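Beta-glucosidase (Chaetomella raphigera, PDB 6JXG) probably hydrolyses terminal non-reducing beta-D-glucosyl residues, releasing beta-D-glucose, as a family 3 glycoside hydrolase of cellulose breakdown. Local coordinates at residues P52-Q57 against G102-L107; D130-G135 against Q649-D654. One frame throughout, in Å; residues are numbered along the deposited sequence.

Contact 1 (P52-Q57 against G102-L107); sequences PELCYQ and GINVQL
Strands 55-57 and 105-106 run parallel here, Tyr-56 pairing with Val-105 and Gln-57 with Gln-106. Val-105 carries both bonds of a parallel pair: its N donates to Cys-55 O (2.9 Å), and its O accepts from Gln-57 N (2.9 Å) nearly along the C=O axis. One step on, Leu-107 N reaches Gln-57 O at 2.8 Å, coming from above the carbonyl plane. Ile-103 packs beside this pairing. Its CB forks: CG2 leans on Gln-57 CB at 3.7 Å, while CG1, anti to the carbonyl carbon (chi1 -65°), touches Cys-55 SG at 3.9 Å, the sulfur that is disulfide-bonded to Cys-39. The side chain then extends (chi2 172°), and Ile-103 CD1 ends against Gln-57 CB at 3.5 Å. An alanine in place of Ile-103 lacks CG1, CG2 and CD1 and would probably leave the Gln-57 aliphatic stem and the Cys-55 sulfur less well packed. On the face of the sheet that carries both Tyr-56 and Val-105, Val-105 CG2 sits over the Tyr-56 ring, 4.2 Å from its centroid. Helix 84-100 links the strands in a beta-alpha-beta crossover of the TIM-barrel-like N-terminal domain. Main chain supplies the clear hydrogen bonds between these segments and fixes their register; the side chains described add chiefly apolar packing.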
loop_
_atom_site.group_PDB
_atom_site.type_symbol
_atom_site.label_atom_id
_atom_site.label_comp_id
_atom_site.label_asym_id
_atom_site.label_seq_id
_atom_site.Cartn_x
_atom_site.Cartn_y
_atom_site.Cartn_z
ATOM N N PRO A 52 -18.498 21.866 8.942
ATOM C CA PRO A 52 -17.555 22.738 8.201
ATOM C C PRO A 52 -17.546 22.477 6.721
ATOM O O PRO A 52 -18.228 21.599 6.244
ATOM C CB PRO A 52 -16.210 22.389 8.798
ATOM C CG PRO A 52 -16.321 20.913 9.104
ATOM C CD PRO A 52 -17.801 20.706 9.544
ATOM N N GLU A 53 -16.733 23.253 6.006
ATOM C CA GLU A 53 -16.445 23.000 4.641
ATOM C C GLU A 53 -15.567 21.735 4.584
ATOM O O GLU A 53 -14.347 21.822 4.684
ATOM C CB GLU A 53 -15.762 24.229 4.047
ATOM C CG GLU A 53 -15.477 24.169 2.558
ATOM C CD GLU A 53 -14.866 25.444 2.011
ATOM O OE1 GLU A 53 -14.211 25.439 0.966
ATOM O OE2 GLU A 53 -15.069 26.458 2.624
ATOM N N LEU A 54 -16.164 20.551 4.425
ATOM C CA LEU A 54 -15.391 19.305 4.540
ATOM C C LEU A 54 -14.192 19.276 3.599
ATOM O O LEU A 54 -14.342 19.559 2.397
ATOM C CB LEU A 54 -16.224 18.046 4.305
ATOM C CG LEU A 54 -17.313 17.862 5.368
ATOM C CD1 LEU A 54 -18.328 16.826 4.872
ATOM C CD2 LEU A 54 -16.713 17.374 6.674
ATOM N N CYS A 55 -13.033 18.882 4.147
ATOM C CA CYS A 55 -11.737 18.992 3.464
ATOM C C CYS A 55 -11.258 17.556 3.168
ATOM O O CYS A 55 -11.086 16.747 4.114
ATOM C CB CYS A 55 -10.732 19.726 4.351
ATOM S SG CYS A 55 -9.004 19.697 3.718
ATOM N N TYR A 56 -11.088 17.278 1.863
ATOM C CA TYR A 56 -10.578 15.992 1.388
ATOM C C TYR A 56 -9.181 16.256 0.830
ATOM O O TYR A 56 -9.025 17.104 -0.103
ATOM C CB TYR A 56 -11.470 15.489 0.256
ATOM C CG TYR A 56 -12.898 15.093 0.615
ATOM C CD1 TYR A 56 -13.302 13.752 0.627
ATOM C CD2 TYR A 56 -13.845 16.031 0.849
ATOM C CE1 TYR A 56 -14.575 13.420 0.919
ATOM C CE2 TYR A 56 -15.139 15.707 1.173
ATOM C CZ TYR A 56 -15.515 14.387 1.190
ATOM O OH TYR A 56 -16.821 14.085 1.481
ATOM N N GLN A 57 -8.190 15.561 1.370
ATOM C CA GLN A 57 -6.813 15.835 1.025
ATOM C C GLN A 57 -6.030 14.525 0.717
ATOM O O GLN A 57 -6.088 13.555 1.469
ATOM C CB GLN A 57 -6.093 16.655 2.099
ATOM C CG GLN A 57 -4.778 17.269 1.625
ATOM C CD GLN A 57 -5.015 18.480 0.724
ATOM O OE1 GLN A 57 -6.163 18.936 0.526
ATOM N NE2 GLN A 57 -3.925 19.033 0.186
ATOM N N GLY A 102 -6.719 20.285 9.936
ATOM C CA GLY A 102 -8.130 20.456 9.762
ATOM C C GLY A 102 -8.629 19.627 8.581
ATOM O O GLY A 102 -9.721 19.815 8.119
ATOM N N ILE A 103 -7.830 18.663 8.141
ATOM C CA ILE A 103 -8.260 17.755 7.052
ATOM C C ILE A 103 -9.306 16.806 7.567
ATOM O O ILE A 103 -9.089 16.063 8.546
ATOM C CB ILE A 103 -7.054 17.021 6.440
ATOM C CG1 ILE A 103 -6.159 18.042 5.784
ATOM C CG2 ILE A 103 -7.501 15.938 5.427
ATOM C CD1 ILE A 103 -4.851 17.548 5.297
ATOM N N ASN A 104 -10.483 16.787 6.922
ATOM C CA ASN A 104 -11.503 15.859 7.363
ATOM C C ASN A 104 -11.301 14.390 6.888
ATOM O O ASN A 104 -11.463 13.438 7.689
ATOM C CB ASN A 104 -12.920 16.316 7.014
ATOM C CG ASN A 104 -13.332 17.600 7.780
ATOM O OD1 ASN A 104 -13.743 17.581 9.003
ATOM N ND2 ASN A 104 -13.158 18.678 7.130
ATOM N N VAL A 105 -10.990 14.256 5.602
ATOM C CA VAL A 105 -10.843 12.957 4.937
ATOM C C VAL A 105 -9.467 12.946 4.308
ATOM O O VAL A 105 -9.171 13.790 3.448
ATOM C CB VAL A 105 -11.924 12.749 3.863
ATOM C CG1 VAL A 105 -11.779 11.349 3.262
ATOM C CG2 VAL A 105 -13.301 12.951 4.531
ATOM N N GLN A 106 -8.648 12.007 4.745
ATOM C CA GLN A 106 -7.322 11.781 4.174
ATOM C C GLN A 106 -7.442 10.662 3.152
ATOM O O GLN A 106 -7.884 9.554 3.503
ATOM C CB GLN A 106 -6.326 11.423 5.266
ATOM C CG GLN A 106 -4.880 11.463 4.822
ATOM C CD GLN A 106 -4.408 12.806 4.339
ATOM O OE1 GLN A 106 -4.911 13.864 4.737
ATOM N NE2 GLN A 106 -3.374 12.786 3.504
ATOM N N LEU A 107 -6.962 10.914 1.915
ATOM C CA LEU A 107 -7.299 10.021 0.797
ATOM C C LEU A 107 -6.294 8.864 0.730
ATOM O O LEU A 107 -5.392 8.851 -0.128
ATOM C CB LEU A 107 -7.377 10.838 -0.529
ATOM C CG LEU A 107 -8.509 11.888 -0.487
ATOM C CD1 LEU A 107 -8.455 12.731 -1.733
ATOM C CD2 LEU A 107 -9.899 11.283 -0.293
#

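Contact 2 (D130-G135 against Q649-D654); sequences DPYLNG and QLRGFD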
loop_
_atom_site.group_PDB
_atom_site.type_symbol
_atom_site.label_atom_id
_atom_site.label_comp_id
_atom_site.label_asym_id
_atom_site.label_seq_id
_atom_site.Cartn_x
_atom_site.Cartn_y
_atom_site.Cartn_z
ATOM N N ASP A 130 -0.500 -9.785 -2.383
ATOM C CA ASP A 130 -1.046 -10.769 -1.463
ATOM C C ASP A 130 -2.204 -10.198 -0.654
ATOM O O ASP A 130 -2.057 -9.224 0.083
ATOM C CB ASP A 130 -0.010 -11.263 -0.472
ATOM C CG ASP A 130 -0.582 -12.349 0.395
ATOM O OD1 ASP A 130 -0.686 -13.496 -0.153
ATOM O OD2 ASP A 130 -0.985 -12.056 1.553
ATOM N N PRO A 131 -3.403 -10.791 -0.781
ATOM C CA PRO A 131 -4.525 -10.128 -0.173
ATOM C C PRO A 131 -4.481 -10.143 1.352
ATOM O O PRO A 131 -5.065 -9.229 1.981
ATOM C CB PRO A 131 -5.732 -10.947 -0.693
ATOM C CG PRO A 131 -5.194 -12.285 -1.068
ATOM C CD PRO A 131 -3.800 -11.920 -1.605
ATOM N N TYR A 132 -3.869 -11.176 1.979
ATOM C CA TYR A 132 -3.844 -11.265 3.434
ATOM C C TYR A 132 -2.948 -10.149 4.002
ATOM O O TYR A 132 -3.339 -9.418 4.963
ATOM C CB TYR A 132 -3.341 -12.651 3.886
ATOM C CG TYR A 132 -3.365 -12.802 5.361
ATOM C CD1 TYR A 132 -4.521 -13.168 6.013
ATOM C CD2 TYR A 132 -2.256 -12.509 6.133
ATOM C CE1 TYR A 132 -4.541 -13.311 7.423
ATOM C CE2 TYR A 132 -2.294 -12.582 7.485
ATOM C CZ TYR A 132 -3.434 -12.995 8.138
ATOM O OH TYR A 132 -3.369 -13.073 9.563
ATOM N N LEU A 133 -1.718 -10.069 3.485
ATOM C CA LEU A 133 -0.790 -9.008 3.908
ATOM C C LEU A 133 -1.391 -7.648 3.679
ATOM O O LEU A 133 -1.320 -6.718 4.529
ATOM C CB LEU A 133 0.544 -9.108 3.168
ATOM C CG LEU A 133 1.641 -8.060 3.442
ATOM C CD1 LEU A 133 1.987 -8.087 4.902
ATOM C CD2 LEU A 133 2.856 -8.351 2.604
ATOM N N ASN A 134 -1.919 -7.482 2.470
ATOM C CA ASN A 134 -2.584 -6.237 2.082
ATOM C C ASN A 134 -3.691 -5.834 3.071
ATOM O O ASN A 134 -3.690 -4.729 3.658
ATOM C CB ASN A 134 -3.090 -6.372 0.654
ATOM C CG ASN A 134 -3.466 -5.054 0.013
ATOM O OD1 ASN A 134 -4.222 -4.268 0.576
ATOM N ND2 ASN A 134 -2.892 -4.787 -1.168
ATOM N N GLY A 135 -4.588 -6.759 3.331
ATOM C CA GLY A 135 -5.640 -6.583 4.346
ATOM C C GLY A 135 -5.172 -6.230 5.758
ATOM O O GLY A 135 -5.686 -5.271 6.272
ATOM N N GLN A 649 -1.358 -20.192 0.426
ATOM C CA GLN A 649 -1.850 -18.796 0.535
ATOM C C GLN A 649 -1.468 -18.272 1.899
ATOM O O GLN A 649 -1.768 -18.918 2.924
ATOM C CB GLN A 649 -3.356 -18.813 0.464
ATOM C CG GLN A 649 -3.850 -19.101 -0.926
ATOM C CD GLN A 649 -5.310 -18.824 -1.053
ATOM O OE1 GLN A 649 -5.709 -17.724 -1.402
ATOM N NE2 GLN A 649 -6.121 -19.801 -0.754
ATOM N N LEU A 650 -0.836 -17.104 1.938
ATOM C CA LEU A 650 -0.413 -16.525 3.177
ATOM C C LEU A 650 -1.616 -16.310 4.044
ATOM O O LEU A 650 -2.568 -15.702 3.568
ATOM C CB LEU A 650 0.245 -15.163 2.940
ATOM C CG LEU A 650 0.906 -14.565 4.163
ATOM C CD1 LEU A 650 2.140 -15.257 4.687
ATOM C CD2 LEU A 650 1.120 -13.050 4.076
ATOM N N ARG A 651 -1.589 -16.830 5.272
ATOM C CA ARG A 651 -2.653 -16.576 6.254
ATOM C C ARG A 651 -2.181 -16.200 7.643
ATOM O O ARG A 651 -2.992 -16.143 8.618
ATOM C CB ARG A 651 -3.642 -17.775 6.302
ATOM C CG ARG A 651 -4.355 -18.077 5.001
ATOM C CD ARG A 651 -5.302 -16.969 4.542
ATOM N NE ARG A 651 -6.283 -17.401 3.570
ATOM C CZ ARG A 651 -6.518 -16.856 2.384
ATOM N NH1 ARG A 651 -5.821 -15.800 1.940
ATOM N NH2 ARG A 651 -7.452 -17.363 1.631
ATOM N N GLY A 652 -0.907 -15.866 7.766
ATOM C CA GLY A 652 -0.378 -15.423 9.057
ATOM C C GLY A 652 1.058 -14.958 8.905
ATOM O O GLY A 652 1.771 -15.445 8.050
ATOM N N PHE A 653 1.452 -14.003 9.721
ATOM C CA PHE A 653 2.848 -13.630 9.822
ATOM C C PHE A 653 3.071 -13.016 11.153
ATOM O O PHE A 653 2.135 -12.418 11.733
ATOM C CB PHE A 653 3.277 -12.693 8.669
ATOM C CG PHE A 653 2.488 -11.404 8.572
ATOM C CD1 PHE A 653 1.290 -11.355 7.886
ATOM C CD2 PHE A 653 2.958 -10.240 9.156
ATOM C CE1 PHE A 653 0.561 -10.189 7.839
ATOM C CE2 PHE A 653 2.276 -9.045 9.079
ATOM C CZ PHE A 653 1.065 -8.995 8.375
ATOM N N ASP A 654 4.275 -13.113 11.658
ATOM C CA ASP A 654 4.584 -12.600 13.002
ATOM C C ASP A 654 6.078 -12.297 13.037
ATOM O O ASP A 654 6.891 -13.140 12.718
ATOM C CB ASP A 654 4.181 -13.663 14.061
ATOM C CG ASP A 654 4.253 -13.140 15.503
ATOM O OD1 ASP A 654 4.318 -11.870 15.670
ATOM O OD2 ASP A 654 4.270 -13.992 16.441
HETATM O O HOH W 1 -2.914 -14.542 1.061
#
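Asp-130 OD1 is gripped three times: by a salt bridge to Arg-560 NH1, by a hydrogen bond with Tyr-559 OH, and by a water that donates to it at 2.7 Å. The same water donates to Leu-650 O at 2.8 Å, tying the carboxylate to the strand. The other oxygen, OD2, caps helix 131-147, taking Leu-133 N on its anti lone pair at 2.9 Å along an almost straight line (176°). Carbon lies against that oxygen too, with Leu-650 CD2 3.4 Å from OD2. This is an interdomain seam: the N-cap and first turn of a helix of the N-terminal domain meet strand 649-658 of the fibronectin type III-like domain, just where Arg-651 and Gly-652 form a classic beta bulge opposite Leu-634. Tyr-132, its CG anti to the backbone N (chi1 -177°), lays one ring face on the bulge, and Arg-651 CA stands 3.8 Å from the ring centroid, only 7° off the normal. Phe-653 CD1 comes up in plane at the edge of that ring, near CE2. Leu-133 crosses Phe-653 at about a right angle, its CD1 3.7 Å from CZ, and Trp-82 meets the phenyl ring edge-to-face.

Both contacts are buried, but they do different jobs in the fold. Contact 1 lies wholly inside the N-terminal domain and joins neighbouring strands of one sheet, whereas contact 2 joins that domain to the fibronectin type III-like domain across more than 500 residues of chain. They share no element, though strand 105-106 of contact 1 is followed in the chain by helix 131-147 of contact 2. Their centres lie 31 Å apart, on opposite sides of the chain's centre, and their nearest atoms about 13 Å. Direct backbone hydrogen bonds knit contact 1; contact 2 relies on ring and aliphatic packing, with a capping carboxylate and a bridging water for its polar link.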